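Local coordinates for putative metal-dependent hydrolase (Bacillus subtilis, PDB 6KNS), which has a metallo-beta-lactamase fold that binds two zinc ions and also calcium, and is probably a metal-dependent hydrolase related to 3'-tRNA-processing endoribonucleases, at residues S180-Y185 with L213-L218; V157-S162 with G194-L199. One frame throughout, in Å; residues are numbered along the deposited sequence.

Interactions 1 and 2 meet at the dinuclear zinc site, their centres about 6 Å apart. Each supplies one ligand to the zinc of chain G: His217 from interaction 1 and Asp161 from interaction 2. Asp161 also reaches the zinc of chain H. Glu181 of interaction 1 joins the two contacts through both carboxylate oxygens. OE2 lies 2.6 Å from ND1 of His195, and OE1 lies 2.8 Å from the backbone N of Met196, both probable hydrogen bonds. The segments alternate along the chain. Strands 155-158, 177-181 and 212-216 are consecutive neighbours in one sheet, and helix 198-208 connects the last two.

Interaction 1. Residues S180-Y185 with L213-L218; sequences SECNFY and LLLTHL. With ZN (zinc ion), chain G.
The side chain of Cys182 overlaps that of Leu215. CB of Cys182 lies 4.0 Å from CB of Leu215, and SG of Cys182 lies 4.1 Å from CD2 of Leu215. Leu227 of helix 225-231 touches both residues. Two residues earlier, in the strand proper, Ser180 CB rests 3.9 Å from CD1 of Leu213. Ser180 OG donates a hydrogen bond to Glu181 O. Ser180 and Leu215 pair as parallel neighbours, with their side chains on the face covered by Ala201 of helix 198-208. This is a beta-alpha-beta unit of the metallo-beta-lactamase fold: strand 177-181, helix 198-208, strand 212-216. Three backbone hydrogen bonds join the segments, the last from Cys182, just past the end of strand 177-181. Ser180 N donates to Leu214 O, and Thr216 N donates to Ser180 O, each at 3.0 Å. Cys182 N reaches Thr216 O at 2.7 Å, less straight, with 134° at the hydrogen. Thr216 turns OG1 to Tyr28 and sets CG2 3.5 Å from Ser180 O. After Thr216 the chain leaves the strand, and His217 has a positive phi of 57°. Its CB then points at the other segment and packs 3.9 Å from Glu181 CB. Glu181 CB lies oblique to the imidazole, and NE2 of His217 binds the zinc of chain G at 2.1 Å. Asp69, His70 and Asp161 complete that metal site. Asn183 sits at the edge of the imidazole, on its ND1 side, with the amide and ring planes 67° apart.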
loop_
_atom_site.group_PDB
_atom_site.type_symbol
_atom_site.label_atom_id
_atom_site.label_comp_id
_atom_site.label_asym_id
_atom_site.label_seq_id
_atom_site.Cartn_x
_atom_site.Cartn_y
_atom_site.Cartn_z
ATOM N N SER A 180 -20.013 8.794 -4.158
ATOM C CA SER A 180 -20.011 8.300 -5.503
ATOM C C SER A 180 -18.646 8.425 -6.094
ATOM O O SER A 180 -18.005 9.463 -5.998
ATOM C CB SER A 180 -20.956 9.093 -6.399
ATOM O OG SER A 180 -20.968 8.524 -7.695
ATOM N N GLU A 181 -18.224 7.348 -6.729
ATOM C CA GLU A 181 -17.067 7.373 -7.564
ATOM C C GLU A 181 -17.325 8.443 -8.642
ATOM O O GLU A 181 -18.476 8.727 -9.009
ATOM C CB GLU A 181 -16.793 5.972 -8.131
ATOM C CG GLU A 181 -17.617 5.518 -9.325
ATOM C CD GLU A 181 -16.707 5.207 -10.517
ATOM O OE1 GLU A 181 -16.361 6.150 -11.282
ATOM O OE2 GLU A 181 -16.311 4.023 -10.651
ATOM N N CYS A 182 -16.252 9.067 -9.093
ATOM C CA CYS A 182 -16.344 10.068 -10.113
ATOM C C CYS A 182 -15.022 10.154 -10.835
ATOM O O CYS A 182 -14.351 11.157 -10.775
ATOM C CB CYS A 182 -16.702 11.389 -9.436
ATOM S SG CYS A 182 -17.100 12.726 -10.542
ATOM N N ASN A 183 -14.648 9.098 -11.527
ATOM C CA ASN A 183 -13.321 8.999 -12.109
ATOM C C ASN A 183 -13.177 9.811 -13.407
ATOM O O ASN A 183 -12.069 9.982 -13.869
ATOM C CB ASN A 183 -12.980 7.523 -12.378
ATOM C CG ASN A 183 -11.484 7.215 -12.182
ATOM O OD1 ASN A 183 -10.606 8.005 -12.556
ATOM N ND2 ASN A 183 -11.203 6.109 -11.575
ATOM N N PHE A 184 -14.294 10.280 -13.988
ATOM C CA PHE A 184 -14.302 11.001 -15.272
ATOM C C PHE A 184 -15.044 12.333 -15.230
ATOM O O PHE A 184 -15.943 12.501 -14.415
ATOM C CB PHE A 184 -14.917 10.113 -16.367
ATOM C CG PHE A 184 -14.025 8.982 -16.788
ATOM C CD1 PHE A 184 -13.222 9.098 -17.881
ATOM C CD2 PHE A 184 -13.989 7.808 -16.072
ATOM C CE1 PHE A 184 -12.372 8.034 -18.268
ATOM C CE2 PHE A 184 -13.146 6.757 -16.430
ATOM C CZ PHE A 184 -12.353 6.862 -17.529
ATOM N N TYR A 185 -14.655 13.270 -16.115
ATOM C CA TYR A 185 -15.255 14.605 -16.211
ATOM C C TYR A 185 -16.507 14.545 -17.081
ATOM O O TYR A 185 -16.747 13.556 -17.770
ATOM C CB TYR A 185 -14.234 15.628 -16.770
ATOM C CG TYR A 185 -13.090 15.885 -15.786
ATOM C CD1 TYR A 185 -11.943 15.087 -15.768
ATOM C CD2 TYR A 185 -13.203 16.871 -14.805
ATOM C CE1 TYR A 185 -10.910 15.317 -14.840
ATOM C CE2 TYR A 185 -12.193 17.108 -13.875
ATOM C CZ TYR A 185 -11.055 16.308 -13.884
ATOM O OH TYR A 185 -10.063 16.552 -12.984
ATOM N N LEU A 213 -23.710 15.056 -1.606
ATOM C CA LEU A 213 -22.914 14.241 -2.510
ATOM C C LEU A 213 -21.419 14.480 -2.280
ATOM O O LEU A 213 -20.984 15.632 -2.185
ATOM C CB LEU A 213 -23.303 14.527 -3.970
ATOM C CG LEU A 213 -22.542 13.831 -5.092
ATOM C CD1 LEU A 213 -22.643 12.303 -4.926
ATOM C CD2 LEU A 213 -23.030 14.287 -6.476
ATOM N N LEU A 214 -20.666 13.383 -2.188
ATOM C CA LEU A 214 -19.203 13.399 -2.069
ATOM C C LEU A 214 -18.579 12.635 -3.219
ATOM O O LEU A 214 -18.821 11.453 -3.380
ATOM C CB LEU A 214 -18.737 12.762 -0.751
ATOM C CG LEU A 214 -17.227 12.793 -0.469
ATOM C CD1 LEU A 214 -16.739 14.231 -0.224
ATOM C CD2 LEU A 214 -16.865 11.923 0.719
ATOM N N LEU A 215 -17.783 13.329 -4.017
ATOM C CA LEU A 215 -17.183 12.771 -5.190
ATOM C C LEU A 215 -15.818 12.205 -4.844
ATOM O O LEU A 215 -15.000 12.877 -4.234
ATOM C CB LEU A 215 -17.066 13.867 -6.260
ATOM C CG LEU A 215 -18.389 14.559 -6.648
ATOM C CD1 LEU A 215 -18.127 15.706 -7.662
ATOM C CD2 LEU A 215 -19.419 13.565 -7.212
ATOM N N THR A 216 -15.548 10.981 -5.271
ATOM C CA THR A 216 -14.312 10.308 -4.917
ATOM C C THR A 216 -13.792 9.425 -6.089
ATOM O O THR A 216 -14.278 9.507 -7.236
ATOM C CB THR A 216 -14.542 9.525 -3.600
ATOM O OG1 THR A 216 -13.296 9.007 -3.122
ATOM C CG2 THR A 216 -15.557 8.363 -3.786
ATOM N N HIS A 217 -12.777 8.619 -5.814
ATOM C CA HIS A 217 -12.137 7.774 -6.828
ATOM C C HIS A 217 -11.639 8.650 -7.962
ATOM O O HIS A 217 -11.897 8.395 -9.130
ATOM C CB HIS A 217 -13.096 6.719 -7.334
ATOM C CG HIS A 217 -12.432 5.466 -7.781
ATOM N ND1 HIS A 217 -11.939 5.300 -9.058
ATOM C CD2 HIS A 217 -12.139 4.325 -7.099
ATOM C CE1 HIS A 217 -11.410 4.091 -9.158
ATOM N NE2 HIS A 217 -11.514 3.481 -7.983
ATOM N N LEU A 218 -10.878 9.662 -7.570
ATOM C CA LEU A 218 -10.588 10.827 -8.394
ATOM C C LEU A 218 -9.539 10.542 -9.463
ATOM O O LEU A 218 -8.688 9.669 -9.284
ATOM C CB LEU A 218 -10.092 11.964 -7.502
ATOM C CG LEU A 218 -11.042 12.409 -6.409
ATOM C CD1 LEU A 218 -10.323 13.462 -5.464
ATOM C CD2 LEU A 218 -12.341 12.931 -7.040
HETATM ZN ZN ZN G . -11.319 1.382 -8.014
#

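Interaction 2. Residues V157-S162 with G194-L199; sequences VYTADS and GHMNSL. With ZN (zinc ion), chain H; ZN (zinc ion), chain G.
Met196 packs against the carbonyl oxygen of Ser162. Its CB lies 3.8 Å from Ser162 O, and CG comes in closer, at 3.3 Å. The chain then runs out through SD and bends there (chi3 -70°), which brings CE back to 3.9 Å from Ser162 O. CE also meets CG2 of Thr159 at 4.3 Å. Thr159 OG1 donates to Ala160 O and is also hydrogen-bonded to Glu181 N. No hydrogen bond crosses between the two segments. They meet through this side-chain packing and a CA-H...O contact from His195 CA to Ser162 O. His195 approaches the metal site edge-on: Asp161 OD2 lies at the edge of the His195 ring and in its plane, 3.5 Å from CE1, while ND1 is taken by Glu181. That same OD2 bridges the two metals, 2.3 Å from the zinc of chain G and 2.4 Å from the zinc of chain H. A bridging aspartate of this kind is found in metallo-beta-lactamase-fold enzymes such as RNase Z and glyoxalase II. Gly194 O serves as a second-shell partner, accepting a hydrogen bond from ND1 of His140, a ligand of the zinc of chain H. Segment 157-162 carries the chain out of strand 155-158, and Phe168 of helix 168-171 touches Thr159 and Ser162. Met196 also rests on Ser180 of the adjacent strand 177-181, and Asn197 follows it as the N-cap of helix 198-208.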
loop_
_atom_site.group_PDB
_atom_site.type_symbol
_atom_site.label_atom_id
_atom_site.label_comp_id
_atom_site.label_asym_id
_atom_site.label_seq_id
_atom_site.Cartn_x
_atom_site.Cartn_y
_atom_site.Cartn_z
ATOM N N VAL A 157 -24.507 5.928 1.530
ATOM C CA VAL A 157 -24.402 5.039 0.385
ATOM C C VAL A 157 -23.049 5.280 -0.253
ATOM O O VAL A 157 -22.652 6.430 -0.486
ATOM C CB VAL A 157 -25.548 5.269 -0.638
ATOM C CG1 VAL A 157 -25.298 4.489 -1.932
ATOM C CG2 VAL A 157 -26.902 4.874 -0.038
ATOM N N TYR A 158 -22.346 4.184 -0.508
ATOM C CA TYR A 158 -21.057 4.148 -1.187
ATOM C C TYR A 158 -21.258 3.374 -2.477
ATOM O O TYR A 158 -21.655 2.221 -2.433
ATOM C CB TYR A 158 -20.052 3.405 -0.306
ATOM C CG TYR A 158 -18.707 3.143 -0.889
ATOM C CD1 TYR A 158 -17.990 4.155 -1.529
ATOM C CD2 TYR A 158 -18.106 1.874 -0.774
ATOM C CE1 TYR A 158 -16.689 3.917 -2.044
ATOM C CE2 TYR A 158 -16.820 1.623 -1.278
ATOM C CZ TYR A 158 -16.118 2.644 -1.904
ATOM O OH TYR A 158 -14.860 2.412 -2.401
ATOM N N THR A 159 -21.023 4.002 -3.617
ATOM C CA THR A 159 -21.212 3.348 -4.905
ATOM C C THR A 159 -20.136 2.305 -5.207
ATOM O O THR A 159 -20.274 1.547 -6.164
ATOM C CB THR A 159 -21.157 4.357 -6.092
ATOM O OG1 THR A 159 -19.840 4.936 -6.159
ATOM C CG2 THR A 159 -22.194 5.458 -5.954
ATOM N N ALA A 160 -19.044 2.272 -4.442
ATOM C CA ALA A 160 -17.867 1.569 -4.891
ATOM C C ALA A 160 -17.596 2.032 -6.335
ATOM O O ALA A 160 -17.818 3.214 -6.670
ATOM C CB ALA A 160 -18.038 0.050 -4.782
ATOM N N ASP A 161 -17.121 1.128 -7.182
ATOM C CA ASP A 161 -16.826 1.454 -8.568
ATOM C C ASP A 161 -17.929 0.977 -9.458
ATOM O O ASP A 161 -18.331 -0.181 -9.370
ATOM C CB ASP A 161 -15.586 0.726 -9.027
ATOM C CG ASP A 161 -14.315 1.262 -8.400
ATOM O OD1 ASP A 161 -14.327 2.028 -7.400
ATOM O OD2 ASP A 161 -13.301 0.911 -8.977
ATOM N N SER A 162 -18.375 1.828 -10.372
ATOM C CA SER A 162 -19.410 1.422 -11.333
ATOM C C SER A 162 -19.520 2.413 -12.476
ATOM O O SER A 162 -19.247 3.602 -12.300
ATOM C CB SER A 162 -20.754 1.364 -10.618
ATOM O OG SER A 162 -21.761 0.769 -11.419
ATOM N N GLY A 194 -15.855 1.031 -16.753
ATOM C CA GLY A 194 -16.653 0.718 -15.568
ATOM C C GLY A 194 -16.665 1.809 -14.502
ATOM O O GLY A 194 -16.685 1.528 -13.291
ATOM N N HIS A 195 -16.655 3.052 -14.967
ATOM C CA HIS A 195 -16.672 4.225 -14.083
ATOM C C HIS A 195 -17.741 5.242 -14.474
ATOM O O HIS A 195 -18.351 5.166 -15.536
ATOM C CB HIS A 195 -15.306 4.913 -14.058
ATOM C CG HIS A 195 -14.221 4.090 -13.448
ATOM N ND1 HIS A 195 -14.295 3.576 -12.165
ATOM C CD2 HIS A 195 -13.017 3.708 -13.940
ATOM C CE1 HIS A 195 -13.180 2.916 -11.898
ATOM N NE2 HIS A 195 -12.405 2.953 -12.969
ATOM N N MET A 196 -17.959 6.204 -13.592
ATOM C CA MET A 196 -18.921 7.283 -13.834
ATOM C C MET A 196 -18.259 8.653 -13.962
ATOM O O MET A 196 -17.120 8.841 -13.549
ATOM C CB MET A 196 -19.935 7.314 -12.689
ATOM C CG MET A 196 -21.057 6.270 -12.876
ATOM S SD MET A 196 -22.374 6.429 -11.663
ATOM C CE MET A 196 -21.526 5.877 -10.172
ATOM N N ASN A 197 -18.998 9.603 -14.541
ATOM C CA ASN A 197 -18.585 10.990 -14.532
ATOM C C ASN A 197 -19.433 11.844 -13.563
ATOM O O ASN A 197 -20.353 11.372 -12.884
ATOM C CB ASN A 197 -18.562 11.592 -15.959
ATOM C CG ASN A 197 -19.962 11.737 -16.597
ATOM O OD1 ASN A 197 -21.004 11.771 -15.923
ATOM N ND2 ASN A 197 -19.972 11.845 -17.909
ATOM N N SER A 198 -19.072 13.105 -13.509
ATOM C CA SER A 198 -19.707 14.094 -12.662
ATOM C C SER A 198 -21.214 14.216 -12.873
ATOM O O SER A 198 -21.954 14.302 -11.894
ATOM C CB SER A 198 -19.001 15.462 -12.882
ATOM O OG SER A 198 -18.855 15.726 -14.288
ATOM N N LEU A 199 -21.679 14.187 -14.124
ATOM C CA LEU A 199 -23.108 14.303 -14.403
ATOM C C LEU A 199 -23.883 13.097 -13.864
ATOM O O LEU A 199 -25.004 13.225 -13.355
ATOM C CB LEU A 199 -23.355 14.471 -15.898
ATOM C CG LEU A 199 -22.626 15.646 -16.573
ATOM C CD1 LEU A 199 -22.940 15.704 -18.095
ATOM C CD2 LEU A 199 -22.967 16.985 -15.916
HETATM ZN ZN ZN H . -12.331 -1.146 -9.626
HETATM ZN ZN ZN G . -11.319 1.382 -8.014
#